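PDB 2EAC: alpha-fucosidase from Bifidobacterium bifidum, which hydrolyses alpha-1,2-L-fucosidic linkages, releasing L-fucose from glycans, through its glycoside hydrolase family 95 catalytic domain. Local coordinates for the (2S,3R,4S,5R)-2-methylpiperidine-3,4,5-triol site. Sequence-based numbering; all coordinates share one arbitrary frame.

The (2S,3R,4S,5R)-2-methylpiperidine-3,4,5-triol site. Residues 397, 415, 420, 424, 567, 678-679, 723, 761, 765. With DFU ((2S,3R,4S,5R)-2-methylpiperidine-3,4,5-triol), chain B.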
loop_
_atom_site.group_PDB
_atom_site.type_symbol
_atom_site.label_atom_id
_atom_site.label_comp_id
_atom_site.label_asym_id
_atom_site.label_seq_id
_atom_site.Cartn_x
_atom_site.Cartn_y
_atom_site.Cartn_z
ATOM N N LEU A 397 0.526 -5.857 -5.209
ATOM C CA LEU A 397 0.870 -4.803 -6.200
ATOM C C LEU A 397 -0.328 -4.286 -6.981
ATOM O O LEU A 397 -0.264 -3.184 -7.576
ATOM C CB LEU A 397 1.900 -5.297 -7.211
ATOM C CG LEU A 397 3.355 -5.409 -6.751
ATOM C CD1 LEU A 397 4.206 -6.086 -7.838
ATOM C CD2 LEU A 397 3.944 -4.000 -6.396
ATOM N N TRP A 415 5.730 -8.655 -12.172
ATOM C CA TRP A 415 6.279 -8.774 -10.804
ATOM C C TRP A 415 5.400 -9.652 -9.891
ATOM O O TRP A 415 5.403 -9.494 -8.654
ATOM C CB TRP A 415 6.497 -7.396 -10.160
ATOM C CG TRP A 415 7.313 -6.401 -11.001
ATOM C CD1 TRP A 415 8.672 -6.379 -11.178
ATOM C CD2 TRP A 415 6.799 -5.269 -11.713
ATOM N NE1 TRP A 415 9.028 -5.305 -11.973
ATOM C CE2 TRP A 415 7.895 -4.612 -12.311
ATOM C CE3 TRP A 415 5.513 -4.745 -11.904
ATOM C CZ2 TRP A 415 7.736 -3.476 -13.106
ATOM C CZ3 TRP A 415 5.363 -3.616 -12.681
ATOM C CH2 TRP A 415 6.456 -3.001 -13.274
ATOM N N HIS A 420 5.780 -6.365 -2.522
ATOM C CA HIS A 420 7.060 -5.850 -2.935
ATOM C C HIS A 420 7.492 -4.798 -1.919
ATOM O O HIS A 420 6.882 -3.717 -1.833
ATOM C CB HIS A 420 6.896 -5.235 -4.329
ATOM C CG HIS A 420 7.836 -5.785 -5.348
ATOM N ND1 HIS A 420 9.022 -5.156 -5.681
ATOM C CD2 HIS A 420 7.764 -6.900 -6.121
ATOM C CE1 HIS A 420 9.639 -5.864 -6.615
ATOM N NE2 HIS A 420 8.898 -6.921 -6.899
ATOM N N ASN A 424 6.887 -0.533 -2.560
ATOM C CA ASN A 424 5.529 -0.594 -3.064
ATOM C C ASN A 424 4.493 -0.955 -2.005
ATOM O O ASN A 424 3.414 -0.317 -1.948
ATOM C CB ASN A 424 5.409 -1.523 -4.283
ATOM C CG ASN A 424 6.508 -1.293 -5.283
ATOM O OD1 ASN A 424 7.604 -1.802 -5.122
ATOM N ND2 ASN A 424 6.228 -0.500 -6.298
ATOM N N GLU A 567 16.991 1.466 -6.953
ATOM C CA GLU A 567 17.547 0.303 -7.638
ATOM C C GLU A 567 18.550 0.844 -8.672
ATOM O O GLU A 567 18.338 0.754 -9.870
ATOM C CB GLU A 567 16.447 -0.549 -8.293
ATOM C CG GLU A 567 15.668 -1.455 -7.294
ATOM C CD GLU A 567 14.700 -2.441 -7.961
ATOM O OE1 GLU A 567 13.966 -3.154 -7.206
ATOM O OE2 GLU A 567 14.646 -2.485 -9.228
ATOM N N ARG A 678 13.869 6.498 -10.610
ATOM C CA ARG A 678 12.530 6.434 -10.064
ATOM C C ARG A 678 12.524 6.356 -8.530
ATOM O O ARG A 678 11.700 7.005 -7.878
ATOM C CB ARG A 678 11.747 5.283 -10.696
ATOM C CG ARG A 678 12.389 3.886 -10.585
ATOM C CD ARG A 678 11.711 2.889 -11.596
ATOM N NE ARG A 678 12.181 1.541 -11.287
ATOM C CZ ARG A 678 13.413 1.092 -11.550
ATOM N NH1 ARG A 678 14.279 1.864 -12.207
ATOM N NH2 ARG A 678 13.765 -0.141 -11.170
ATOM N N HIS A 679 13.429 5.548 -7.972
ATOM C CA HIS A 679 13.586 5.414 -6.502
ATOM C C HIS A 679 14.303 6.657 -5.961
ATOM O O HIS A 679 15.126 7.264 -6.660
ATOM C CB HIS A 679 14.409 4.154 -6.158
ATOM C CG HIS A 679 13.703 2.858 -6.425
ATOM N ND1 HIS A 679 13.047 2.144 -5.432
ATOM C CD2 HIS A 679 13.555 2.140 -7.567
ATOM C CE1 HIS A 679 12.510 1.056 -5.962
ATOM N NE2 HIS A 679 12.811 1.024 -7.251
ATOM N N TRP A 723 4.138 5.369 -9.204
ATOM C CA TRP A 723 4.570 5.282 -7.812
ATOM C C TRP A 723 5.721 6.257 -7.506
ATOM O O TRP A 723 5.807 6.799 -6.391
ATOM C CB TRP A 723 4.954 3.843 -7.411
ATOM C CG TRP A 723 6.250 3.297 -7.978
ATOM C CD1 TRP A 723 6.390 2.425 -9.046
ATOM C CD2 TRP A 723 7.583 3.587 -7.530
ATOM N NE1 TRP A 723 7.725 2.176 -9.286
ATOM C CE2 TRP A 723 8.479 2.859 -8.370
ATOM C CE3 TRP A 723 8.116 4.407 -6.516
ATOM C CZ2 TRP A 723 9.854 2.909 -8.213
ATOM C CZ3 TRP A 723 9.494 4.451 -6.366
ATOM C CH2 TRP A 723 10.344 3.703 -7.208
ATOM N N HIS A 761 2.374 2.160 -14.015
ATOM C CA HIS A 761 3.811 2.217 -13.975
ATOM C C HIS A 761 4.452 2.631 -15.341
ATOM O O HIS A 761 5.364 3.444 -15.315
ATOM C CB HIS A 761 4.303 0.873 -13.404
ATOM C CG HIS A 761 5.783 0.734 -13.306
ATOM N ND1 HIS A 761 6.587 0.580 -14.417
ATOM C CD2 HIS A 761 6.598 0.640 -12.229
ATOM C CE1 HIS A 761 7.842 0.436 -14.024
ATOM N NE2 HIS A 761 7.875 0.459 -12.702
ATOM N N GLN A 765 -0.383 -0.484 -11.596
ATOM C CA GLN A 765 0.200 -0.769 -10.303
ATOM C C GLN A 765 -0.558 0.095 -9.329
ATOM O O GLN A 765 -0.652 1.305 -9.524
ATOM C CB GLN A 765 1.681 -0.365 -10.281
ATOM C CG GLN A 765 2.582 -1.296 -11.121
ATOM C CD GLN A 765 2.705 -2.668 -10.488
ATOM O OE1 GLN A 765 2.014 -3.639 -10.880
ATOM N NE2 GLN A 765 3.555 -2.754 -9.481
HETATM C C1 DFU B . 10.674 -2.499 -8.245
HETATM C C2 DFU B . 10.564 -1.104 -8.857
HETATM C C3 DFU B . 9.644 -1.120 -10.085
HETATM C C4 DFU B . 8.266 -1.684 -9.729
HETATM C C5 DFU B . 8.401 -3.089 -9.111
HETATM C C6 DFU B . 7.042 -3.650 -8.685
HETATM O O4 DFU B . 7.627 -0.822 -8.760
HETATM O O3 DFU B . 9.515 0.210 -10.599
HETATM O O2 DFU B . 11.879 -0.589 -9.157
HETATM N N5 DFU B . 9.329 -3.017 -8.001
HETATM O O HOH W 1 5.068 -0.667 -9.103
#
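The fucose-binding pocket of this family 95 glycoside hydrolase, the catalytic (alpha/alpha)6-barrel family, holds deoxyfuconojirimycin (DFU), an iminosugar inhibitor shaped like L-fucose, and buries nearly all of it. Trp415 lies under one side of the piperidine: DFU C5 sits over the five-membered ring, 3.6 Å from its centroid, and methyl DFU C6 lies 3.4 Å from CD2. A broad indole suits this apolar patch, and Leu397 adds its branched methyls around DFU C6. An alanine at Trp415 would remove the indole under DFU C5 and C6, and would probably weaken binding on the methyl side and leave His761 less well held, since CH2 packs on its face. Hydroxyl DFU O3 is gripped edge-on: Trp723 NE1 donates from its ring plane (3.0 Å), Arg678 NE from its guanidinium plane, and His761 NE2 hydrogen-bonds at 2.7 Å. Arginine's two-nitrogen edge spans adjacent hydroxyls, NH2 reaching DFU O2 at 2.8 Å. His679 NE2 meets DFU O2 nearly straight (166° at H), Trp723 CH2 over its imidazole face. Glu567, the family's general acid, puts OE1 3.5 Å from DFU C1, the anomeric-carbon equivalent; its OE2 salt-bridges Arg678 NH2. Asn424 offers an amide N-H, ND2 donating to axial DFU O4 at 2.9 Å, and a water links DFU O4 to Gln765 NE2. His420 ND1 lies 3.2 Å from ring nitrogen DFU N5. The pocket joins loops, 3-10 helix 414-417, strand 419-420 and the N-terminal turns of helices 424-428 and 722-735, all within the catalytic domain.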